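Side-chain contacts in alpha-fucosidase GH29 (Fusarium graminearum, PDB 4PSR), which hydrolyses alpha-L-fucosides, probably releasing alpha-1,6-linked fucose from the reducing-end N-acetylglucosamine of glycoprotein glycans: residues V31-G36 against K110-S115; L341-M346 against K357-I362. All coordinates share one frame; numbering follows the deposited sequence. Where two conformers were deposited one is given.

Overall arrangement
Both contacts belong to the (beta/alpha)8 TIM barrel, and their centres lie about 7 Å apart. Contact 1 comes first along the chain and packs helix 105-114 on strand 29-33, the first barrel strand; contact 2 follows in series and packs helix 353-369 on strand 337-343, the eighth. These strands are neighbours where the barrel closes, joined by bonds such as Ile343 N to Tyr32 O (2.9 Å), and the helices lie side by side, with Ser115 against Leu359. Toward the fucose site, His34 ND1 and Asn342 OD1 are 2.8 Å apart, a probable hydrogen bond. The two contacts thus place neighbouring helices against the outside of the barrel where strands one and eight meet; beyond the strands lies the bound sugar.

Contact 1: V31-G36 against K110-S115; sequences VYWHWG and KIVKGS. With FUL (beta-L-fucopyranose), chain M.
Val112 of helix 105-114 meets Val31 of strand 29-33 tip to tip. With its CG1 anti to the backbone N (chi1 170°), Val112 presents both methyls to the strand: CG1 lies 3.9 Å from Val31 CB, and CG2 lies 4.1 Å from Val31 CG1. The same CG2 reaches Trp33 at a slant, 4.2 Å from CZ3 on the six-membered ring, so one valine bridges two residues that point to the same side of the strand. After a short turn the chain enters strand 119-125, the second barrel strand, and the contact therefore lies within the first beta-alpha-beta crossover of the TIM barrel; Trp155 meets the indole as well. Three residues beyond Val112, Ser115 turns its hydroxyl back between its own backbone N and carbonyl carbon (chi1 77°). There OG bonds to Val112 O at 2.7 Å, in the carbonyl plane and on a lone pair, while Ser115 N also binds this oxygen. Thus engaged, OG can rest against an apolar neighbour, Val31 CG2, at 4.0 Å. Tyr32 points away from the helix, and its OH is 3.7 Å from C6 of beta-L-fucopyranose. Just beyond the strand, His34 NE2 meets the sugar's O4 in the plane of the imidazole ring, in a 2.7 Å hydrogen bond.

Contact 2: L341-M346 against K357-I362; sequences LNISPM and KVLNDI
Strand 341-343, carrying Leu341 and Ile343, runs nearly antiparallel to helix 357-362, at 149° between their directions, with the axes 11.2 Å apart at closest approach. This is the last strand-helix unit of the TIM barrel, the helix folding back along the outside of the strand that precedes it. Leu341 and Ile362 extend toward each other tip to tip, and the closest pair across the contact is Leu341 CD2 with Ile362 CD1 at 3.6 Å. The same leucine methyl lies 4.3 Å from Leu359 CD2. Ile343 meets Leu359 at about a right angle: its CG1 sits between the backbone N and carbonyl carbon (chi1 67°), and it is the branch methyl CG2 that touches, 4.0 Å from Leu359 CD1 and 4.1 Å from CD2. Met325 of helix 322-334 packs on Leu341 and Ile362, while Ile111 of helix 105-114 packs on Leu359. Lys357 and Asp361 take no part in the contact; Lys357 NZ forms a salt bridge with the syn lone pair of Asp361 OD2 (2.9 Å). Nearby, Ser344 N bonds to Gln355 OE1 of the same helix. Between the two segments themselves there is no hydrogen bond, and buried aliphatic side chains make the contact, so the fit rests on side-chain shape.

Contact 1: V31-G36 against K110-S115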
ATOM      1  N   VAL A  31      -3.184   1.075  -8.750  1.00  8.78           N
ATOM      2  CA  VAL A  31      -2.339   2.084  -9.360  1.00  8.93           C
ATOM      3  C   VAL A  31      -2.914   3.481  -9.146  1.00  9.59           C
ATOM      4  O   VAL A  31      -4.095   3.730  -9.338  1.00  9.85           O
ATOM      5  CB  VAL A  31      -2.157   1.822 -10.890  1.00  9.14           C
ATOM      6  CG1 VAL A  31      -1.424   2.975 -11.561  1.00 10.70           C
ATOM      7  CG2 VAL A  31      -1.416   0.513 -11.118  1.00 11.35           C
ATOM      8  N   TYR A  32      -2.050   4.423  -8.793  1.00  8.96           N
ATOM      9  CA  TYR A  32      -2.416   5.828  -8.737  1.00  9.39           C
ATOM     10  C   TYR A  32      -1.326   6.685  -9.357  1.00  9.35           C
ATOM     11  O   TYR A  32      -0.309   6.167  -9.798  1.00  8.55           O
ATOM     12  CB  TYR A  32      -2.825   6.312  -7.326  1.00  9.72           C
ATOM     13  CG  TYR A  32      -1.777   6.540  -6.231  1.00 11.22           C
ATOM     14  CD1 TYR A  32      -2.000   7.523  -5.280  1.00 10.26           C
ATOM     15  CD2 TYR A  32      -0.656   5.750  -6.099  1.00 10.45           C
ATOM     16  CE1 TYR A  32      -1.127   7.737  -4.257  1.00 12.13           C
ATOM     17  CE2 TYR A  32       0.246   5.957  -5.062  1.00 10.83           C
ATOM     18  CZ  TYR A  32      -0.003   6.936  -4.142  1.00 10.64           C
ATOM     19  OH  TYR A  32       0.905   7.099  -3.090  1.00 11.89           O
ATOM     20  N   TRP A  33      -1.576   7.985  -9.451  1.00  9.62           N
ATOM     21  CA  TRP A  33      -0.659   8.859 -10.157  1.00  8.91           C
ATOM     22  C   TRP A  33      -0.559  10.233  -9.510  1.00  9.92           C
ATOM     23  O   TRP A  33      -1.556  10.911  -9.301  1.00 10.19           O
ATOM     24  CB  TRP A  33      -1.030   8.985 -11.660  1.00  9.48           C
ATOM     25  CG  TRP A  33      -2.482   9.108 -11.956  1.00  9.03           C
ATOM     26  CD1 TRP A  33      -3.202  10.246 -12.147  1.00  9.30           C
ATOM     27  CD2 TRP A  33      -3.381   8.027 -12.183  1.00  9.04           C
ATOM     28  NE1 TRP A  33      -4.519   9.945 -12.448  1.00 11.36           N
ATOM     29  CE2 TRP A  33      -4.649   8.583 -12.455  1.00 10.90           C
ATOM     30  CE3 TRP A  33      -3.253   6.643 -12.118  1.00  9.77           C
ATOM     31  CZ2 TRP A  33      -5.762   7.795 -12.692  1.00 10.56           C
ATOM     32  CZ3 TRP A  33      -4.376   5.861 -12.354  1.00 10.42           C
ATOM     33  CH2 TRP A  33      -5.606   6.439 -12.626  1.00 10.91           C
ATOM     34  N   HIS A  34       0.682  10.617  -9.247  1.00 10.37           N
ATOM     35  CA  HIS A  34       1.004  11.967  -8.803  1.00  9.99           C
ATOM     36  C   HIS A  34       1.178  12.857 -10.032  1.00  9.05           C
ATOM     37  O   HIS A  34       2.287  13.032 -10.530  1.00 11.27           O
ATOM     38  CB  HIS A  34       2.298  11.979  -7.973  1.00 11.20           C
ATOM     39  CG  HIS A  34       2.151  11.481  -6.564  1.00 10.49           C
ATOM     40  ND1 HIS A  34       1.833  10.180  -6.237  1.00 10.47           N
ATOM     41  CD2 HIS A  34       2.330  12.127  -5.385  1.00  9.79           C
ATOM     42  CE1 HIS A  34       1.807  10.055  -4.917  1.00 13.79           C
ATOM     43  NE2 HIS A  34       2.111  11.220  -4.381  1.00 12.46           N
ATOM     44  N   TRP A  35       0.080  13.455 -10.464  1.00 10.59           N
ATOM     45  CA  TRP A  35       0.077  14.315 -11.637  1.00  9.60           C
ATOM     46  C   TRP A  35      -0.729  15.532 -11.311  1.00  9.41           C
ATOM     47  O   TRP A  35      -1.881  15.427 -10.904  1.00 11.36           O
ATOM     48  CB  TRP A  35      -0.548  13.583 -12.820  1.00 10.92           C
ATOM     49  CG  TRP A  35      -0.568  14.364 -14.107  1.00  9.87           C
ATOM     50  CD1 TRP A  35       0.497  14.845 -14.800  1.00 13.41           C
ATOM     51  CD2 TRP A  35      -1.731  14.748 -14.830  1.00 10.30           C
ATOM     52  NE1 TRP A  35       0.061  15.504 -15.918  1.00 12.47           N
ATOM     53  CE2 TRP A  35      -1.308  15.450 -15.960  1.00 10.35           C
ATOM     54  CE3 TRP A  35      -3.101  14.559 -14.622  1.00 12.54           C
ATOM     55  CZ2 TRP A  35      -2.202  15.956 -16.909  1.00 12.40           C
ATOM     56  CZ3 TRP A  35      -3.996  15.051 -15.569  1.00 14.92           C
ATOM     57  CH2 TRP A  35      -3.539  15.745 -16.691  1.00 13.55           C
ATOM     58  N   GLY A  36      -0.135  16.708 -11.474  1.00 10.40           N
ATOM     59  CA  GLY A  36      -0.850  17.939 -11.170  1.00 10.96           C
ATOM     60  C   GLY A  36      -0.025  19.180 -11.470  1.00  9.42           C
ATOM     61  O   GLY A  36       0.950  19.097 -12.179  1.00 10.35           O
ATOM     62  N   LYS A 110      -6.749   2.455 -19.995  0.52 12.31           N
ATOM     63  CA  LYS A 110      -6.654   1.138 -20.612  0.52 11.67           C
ATOM     64  C   LYS A 110      -5.337   0.443 -20.241  0.52 10.69           C
ATOM     65  O   LYS A 110      -5.323  -0.763 -19.989  0.52 12.60           O
ATOM     66  CB  LYS A 110      -6.790   1.215 -22.145  0.52 14.76           C
ATOM     67  CG  LYS A 110      -8.157   1.642 -22.656  0.52 15.56           C
ATOM     68  CD  LYS A 110      -9.239   0.685 -22.268  0.52 18.86           C
ATOM     69  CE  LYS A 110     -10.559   1.048 -22.930  0.52 23.35           C
ATOM     70  NZ  LYS A 110     -11.630   0.132 -22.473  0.52 18.03           N
ATOM     71  N   ILE A 111      -4.233   1.195 -20.211  1.00 11.05           N
ATOM     72  CA  ILE A 111      -2.939   0.675 -19.787  1.00 11.48           C
ATOM     73  C   ILE A 111      -2.984   0.237 -18.311  1.00 10.38           C
ATOM     74  O   ILE A 111      -2.497  -0.818 -17.934  1.00 11.78           O
ATOM     75  CB  ILE A 111      -1.816   1.718 -20.048  1.00 11.22           C
ATOM     76  CG1 ILE A 111      -1.618   1.915 -21.555  1.00 12.79           C
ATOM     77  CG2 ILE A 111      -0.523   1.307 -19.378  1.00 13.97           C
ATOM     78  CD1 ILE A 111      -0.951   3.216 -21.931  1.00 15.43           C
ATOM     79  N   VAL A 112      -3.593   1.069 -17.470  1.00 10.78           N
ATOM     80  CA  VAL A 112      -3.729   0.719 -16.062  1.00 12.56           C
ATOM     81  C   VAL A 112      -4.566  -0.577 -15.893  1.00  9.04           C
ATOM     82  O   VAL A 112      -4.211  -1.470 -15.137  1.00 10.29           O
ATOM     83  CB  VAL A 112      -4.296   1.907 -15.261  1.00 10.99           C
ATOM     84  CG1 VAL A 112      -4.659   1.490 -13.859  1.00 12.38           C
ATOM     85  CG2 VAL A 112      -3.266   3.060 -15.220  1.00 12.16           C
ATOM     86  N   LYS A 113      -5.678  -0.670 -16.615  0.55 10.51           N
ATOM     87  CA  LYS A 113      -6.490  -1.878 -16.583  0.55 12.45           C
ATOM     88  C   LYS A 113      -5.662  -3.085 -17.026  0.55 11.36           C
ATOM     89  O   LYS A 113      -5.687  -4.155 -16.404  0.55 11.47           O
ATOM     90  CB  LYS A 113      -7.708  -1.724 -17.491  0.55 14.62           C
ATOM     91  CG  LYS A 113      -8.605  -2.935 -17.515  0.55 14.35           C
ATOM     92  CD  LYS A 113      -9.212  -3.238 -16.147  0.55 16.12           C
ATOM     93  CE  LYS A 113     -10.246  -4.354 -16.210  0.55 19.57           C
ATOM     94  NZ  LYS A 113     -10.844  -4.619 -14.876  0.55 20.58           N
ATOM     95  N   GLY A 114      -4.901  -2.890 -18.092  1.00 11.96           N
ATOM     96  CA  GLY A 114      -4.052  -3.938 -18.635  1.00 11.91           C
ATOM     97  C   GLY A 114      -2.937  -4.403 -17.705  1.00 11.14           C
ATOM     98  O   GLY A 114      -2.463  -5.529 -17.796  1.00 13.98           O
ATOM     99  N   SER A 115      -2.584  -3.562 -16.728  1.00  9.26           N
ATOM    100  CA  SER A 115      -1.563  -3.918 -15.727  1.00 12.54           C
ATOM    101  C   SER A 115      -2.043  -4.921 -14.673  1.00 11.28           C
ATOM    102  O   SER A 115      -1.233  -5.440 -13.905  1.00 12.54           O
ATOM    103  CB  SER A 115      -1.009  -2.675 -15.000  1.00 12.11           C
ATOM    104  OG  SER A 115      -1.897  -2.170 -14.008  1.00 12.14           O
TER
HETATM  105  C1  FUL M 622       4.553  11.504   1.130  1.00 13.49           C
HETATM  106  C2  FUL M 622       4.404  12.805   0.368  1.00 16.14           C
HETATM  107  O2  FUL M 622       5.033  13.907   1.041  1.00 13.61           O
HETATM  108  C3  FUL M 622       5.040  12.572  -0.977  1.00 13.34           C
HETATM  109  O3  FUL M 622       5.005  13.774  -1.714  1.00 12.57           O
HETATM  110  C4  FUL M 622       4.262  11.476  -1.661  1.00 13.81           C
HETATM  111  O4  FUL M 622       2.931  11.923  -1.903  1.00 13.00           O
HETATM  112  C5  FUL M 622       4.269  10.231  -0.784  1.00 14.89           C
HETATM  113  C6  FUL M 622       3.442   9.100  -1.357  1.00 15.82           C
HETATM  114  O5  FUL M 622       3.784  10.488   0.531  1.00 13.26           O
HETATM  115  O1  FUL M 622       4.051  11.691   2.429  1.00 15.10           O

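Contact 2: L341-M346 against K357-I362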
ATOM      1  N   LEU A 341       0.726   1.103  -6.546  1.00  9.06           N
ATOM      2  CA  LEU A 341       1.829   1.565  -7.377  1.00  9.30           C
ATOM      3  C   LEU A 341       1.570   2.907  -8.020  1.00  9.48           C
ATOM      4  O   LEU A 341       0.565   3.122  -8.708  1.00 11.17           O
ATOM      5  CB  LEU A 341       2.127   0.525  -8.465  1.00 10.99           C
ATOM      6  CG  LEU A 341       3.243   0.858  -9.446  1.00 10.22           C
ATOM      7  CD1 LEU A 341       4.602   0.957  -8.769  1.00 13.47           C
ATOM      8  CD2 LEU A 341       3.255  -0.168 -10.576  1.00 14.34           C
ATOM      9  N   ASN A 342       2.513   3.823  -7.822  1.00  9.86           N
ATOM     10  CA  ASN A 342       2.438   5.157  -8.413  1.00 10.07           C
ATOM     11  C   ASN A 342       3.106   5.240  -9.769  1.00 10.99           C
ATOM     12  O   ASN A 342       4.232   4.719  -9.936  1.00 10.96           O
ATOM     13  CB  ASN A 342       3.062   6.207  -7.481  1.00 10.57           C
ATOM     14  CG  ASN A 342       3.144   7.553  -8.115  1.00  9.69           C
ATOM     15  OD1 ASN A 342       2.149   8.250  -8.199  1.00 11.08           O
ATOM     16  ND2 ASN A 342       4.322   7.932  -8.565  1.00 11.39           N
ATOM     17  N   ILE A 343       2.420   5.881 -10.722  1.00 10.15           N
ATOM     18  CA  ILE A 343       2.979   6.220 -12.036  1.00 11.83           C
ATOM     19  C   ILE A 343       3.016   7.733 -12.185  1.00  9.68           C
ATOM     20  O   ILE A 343       2.367   8.472 -11.410  1.00 10.28           O
ATOM     21  CB  ILE A 343       2.196   5.509 -13.198  1.00  9.69           C
ATOM     22  CG1 ILE A 343       0.776   6.047 -13.302  1.00 11.08           C
ATOM     23  CG2 ILE A 343       2.222   3.998 -12.948  1.00 11.46           C
ATOM     24  CD1 ILE A 343      -0.056   5.414 -14.460  1.00 11.60           C
ATOM     25  N   SER A 344       3.773   8.191 -13.181  1.00 10.25           N
ATOM     26  CA  SER A 344       4.200   9.595 -13.245  1.00 11.10           C
ATOM     27  C   SER A 344       4.080  10.189 -14.646  1.00 10.17           C
ATOM     28  O   SER A 344       5.084  10.284 -15.364  1.00 11.22           O
ATOM     29  CB  SER A 344       5.653   9.708 -12.789  1.00 11.99           C
ATOM     30  OG  SER A 344       5.866   9.101 -11.519  1.00 12.75           O
ATOM     31  N   PRO A 345       2.865  10.600 -15.029  1.00 10.80           N
ATOM     32  CA  PRO A 345       2.709  11.258 -16.334  1.00 10.77           C
ATOM     33  C   PRO A 345       3.467  12.589 -16.390  1.00 10.67           C
ATOM     34  O   PRO A 345       3.608  13.289 -15.376  1.00 11.52           O
ATOM     35  CB  PRO A 345       1.194  11.490 -16.435  1.00 11.87           C
ATOM     36  CG  PRO A 345       0.571  10.559 -15.405  1.00 11.79           C
ATOM     37  CD  PRO A 345       1.596  10.465 -14.302  1.00 11.48           C
ATOM     38  N   MET A 346       3.918  12.959 -17.577  1.00 10.81           N
ATOM     39  CA  MET A 346       4.511  14.269 -17.806  1.00 13.16           C
ATOM     40  C   MET A 346       3.491  15.374 -17.636  1.00 11.68           C
ATOM     41  O   MET A 346       2.283  15.125 -17.592  1.00 11.84           O
ATOM     42  CB  MET A 346       5.114  14.332 -19.209  1.00 15.15           C
ATOM     43  CG  MET A 346       6.096  13.228 -19.448  1.00 11.48           C
ATOM     44  SD  MET A 346       7.161  13.471 -20.921  1.00 22.96           S
ATOM     45  CE  MET A 346       5.970  13.681 -22.205  1.00 31.34           C
ATOM     46  N   LYS A 357       5.802   0.189 -20.451  1.00 12.09           N
ATOM     47  CA  LYS A 357       6.409  -1.146 -20.499  1.00 13.49           C
ATOM     48  C   LYS A 357       6.383  -1.862 -19.137  1.00 14.16           C
ATOM     49  O   LYS A 357       6.065  -3.046 -19.061  1.00 13.77           O
ATOM     50  CB  LYS A 357       7.829  -1.053 -21.048  1.00 15.48           C
ATOM     51  CG  LYS A 357       8.695  -2.292 -20.866  1.00 29.50           C
ATOM     52  CD  LYS A 357       8.227  -3.504 -21.671  1.00 56.43           C
ATOM     53  CE  LYS A 357       9.366  -4.519 -21.831  1.00 53.64           C
ATOM     54  NZ  LYS A 357      10.293  -4.537 -20.646  1.00 32.98           N
ATOM     55  N   VAL A 358       6.707  -1.152 -18.059  1.00 12.34           N
ATOM     56  CA  VAL A 358       6.613  -1.752 -16.737  1.00 14.22           C
ATOM     57  C   VAL A 358       5.177  -2.201 -16.441  1.00 12.30           C
ATOM     58  O   VAL A 358       4.970  -3.310 -15.966  1.00 12.27           O
ATOM     59  CB  VAL A 358       7.133  -0.769 -15.666  1.00 12.56           C
ATOM     60  CG1 VAL A 358       6.842  -1.272 -14.282  1.00 13.42           C
ATOM     61  CG2 VAL A 358       8.643  -0.568 -15.861  1.00 13.96           C
ATOM     62  N   LEU A 359       4.191  -1.343 -16.704  1.00 11.67           N
ATOM     63  CA  LEU A 359       2.810  -1.704 -16.426  1.00 11.18           C
ATOM     64  C   LEU A 359       2.383  -2.905 -17.270  1.00 11.98           C
ATOM     65  O   LEU A 359       1.720  -3.798 -16.774  1.00 12.00           O
ATOM     66  CB  LEU A 359       1.869  -0.522 -16.715  1.00 12.62           C
ATOM     67  CG  LEU A 359       2.003   0.610 -15.701  1.00 12.23           C
ATOM     68  CD1 LEU A 359       1.343   1.854 -16.219  1.00 13.21           C
ATOM     69  CD2 LEU A 359       1.390   0.223 -14.390  1.00 13.55           C
ATOM     70  N   ASN A 360       2.765  -2.922 -18.558  1.00 12.57           N
ATOM     71  CA  ASN A 360       2.464  -4.062 -19.431  1.00 12.12           C
ATOM     72  C   ASN A 360       3.054  -5.364 -18.865  1.00 12.59           C
ATOM     73  O   ASN A 360       2.395  -6.423 -18.849  1.00 13.56           O
ATOM     74  CB  ASN A 360       3.052  -3.850 -20.821  1.00 12.00           C
ATOM     75  CG  ASN A 360       2.383  -2.770 -21.638  1.00 15.04           C
ATOM     76  OD1 ASN A 360       1.291  -2.279 -21.353  1.00 17.35           O
ATOM     77  ND2 ASN A 360       3.056  -2.401 -22.705  1.00 16.69           N
ATOM     78  N   ASP A 361       4.289  -5.295 -18.378  1.00 10.94           N
ATOM     79  CA  ASP A 361       4.975  -6.459 -17.822  1.00 11.29           C
ATOM     80  C   ASP A 361       4.334  -6.956 -16.519  1.00 13.52           C
ATOM     81  O   ASP A 361       4.222  -8.154 -16.285  1.00 13.41           O
ATOM     82  CB  ASP A 361       6.459  -6.178 -17.526  1.00 13.38           C
ATOM     83  CG  ASP A 361       7.315  -6.035 -18.773  1.00 14.85           C
ATOM     84  OD1 ASP A 361       6.852  -6.447 -19.860  1.00 17.16           O
ATOM     85  OD2 ASP A 361       8.458  -5.523 -18.644  1.00 16.38           O
ATOM     86  N   ILE A 362       3.937  -6.036 -15.633  1.00 11.60           N
ATOM     87  CA  ILE A 362       3.176  -6.460 -14.449  1.00 10.45           C
ATOM     88  C   ILE A 362       1.880  -7.168 -14.868  1.00 10.66           C
ATOM     89  O   ILE A 362       1.511  -8.187 -14.293  1.00 11.24           O
ATOM     90  CB  ILE A 362       2.882  -5.241 -13.515  1.00 11.17           C
ATOM     91  CG1 ILE A 362       4.185  -4.659 -12.973  1.00 13.28           C
ATOM     92  CG2 ILE A 362       1.947  -5.667 -12.386  1.00 12.72           C
ATOM     93  CD1 ILE A 362       3.961  -3.265 -12.362  1.00 13.65           C
TER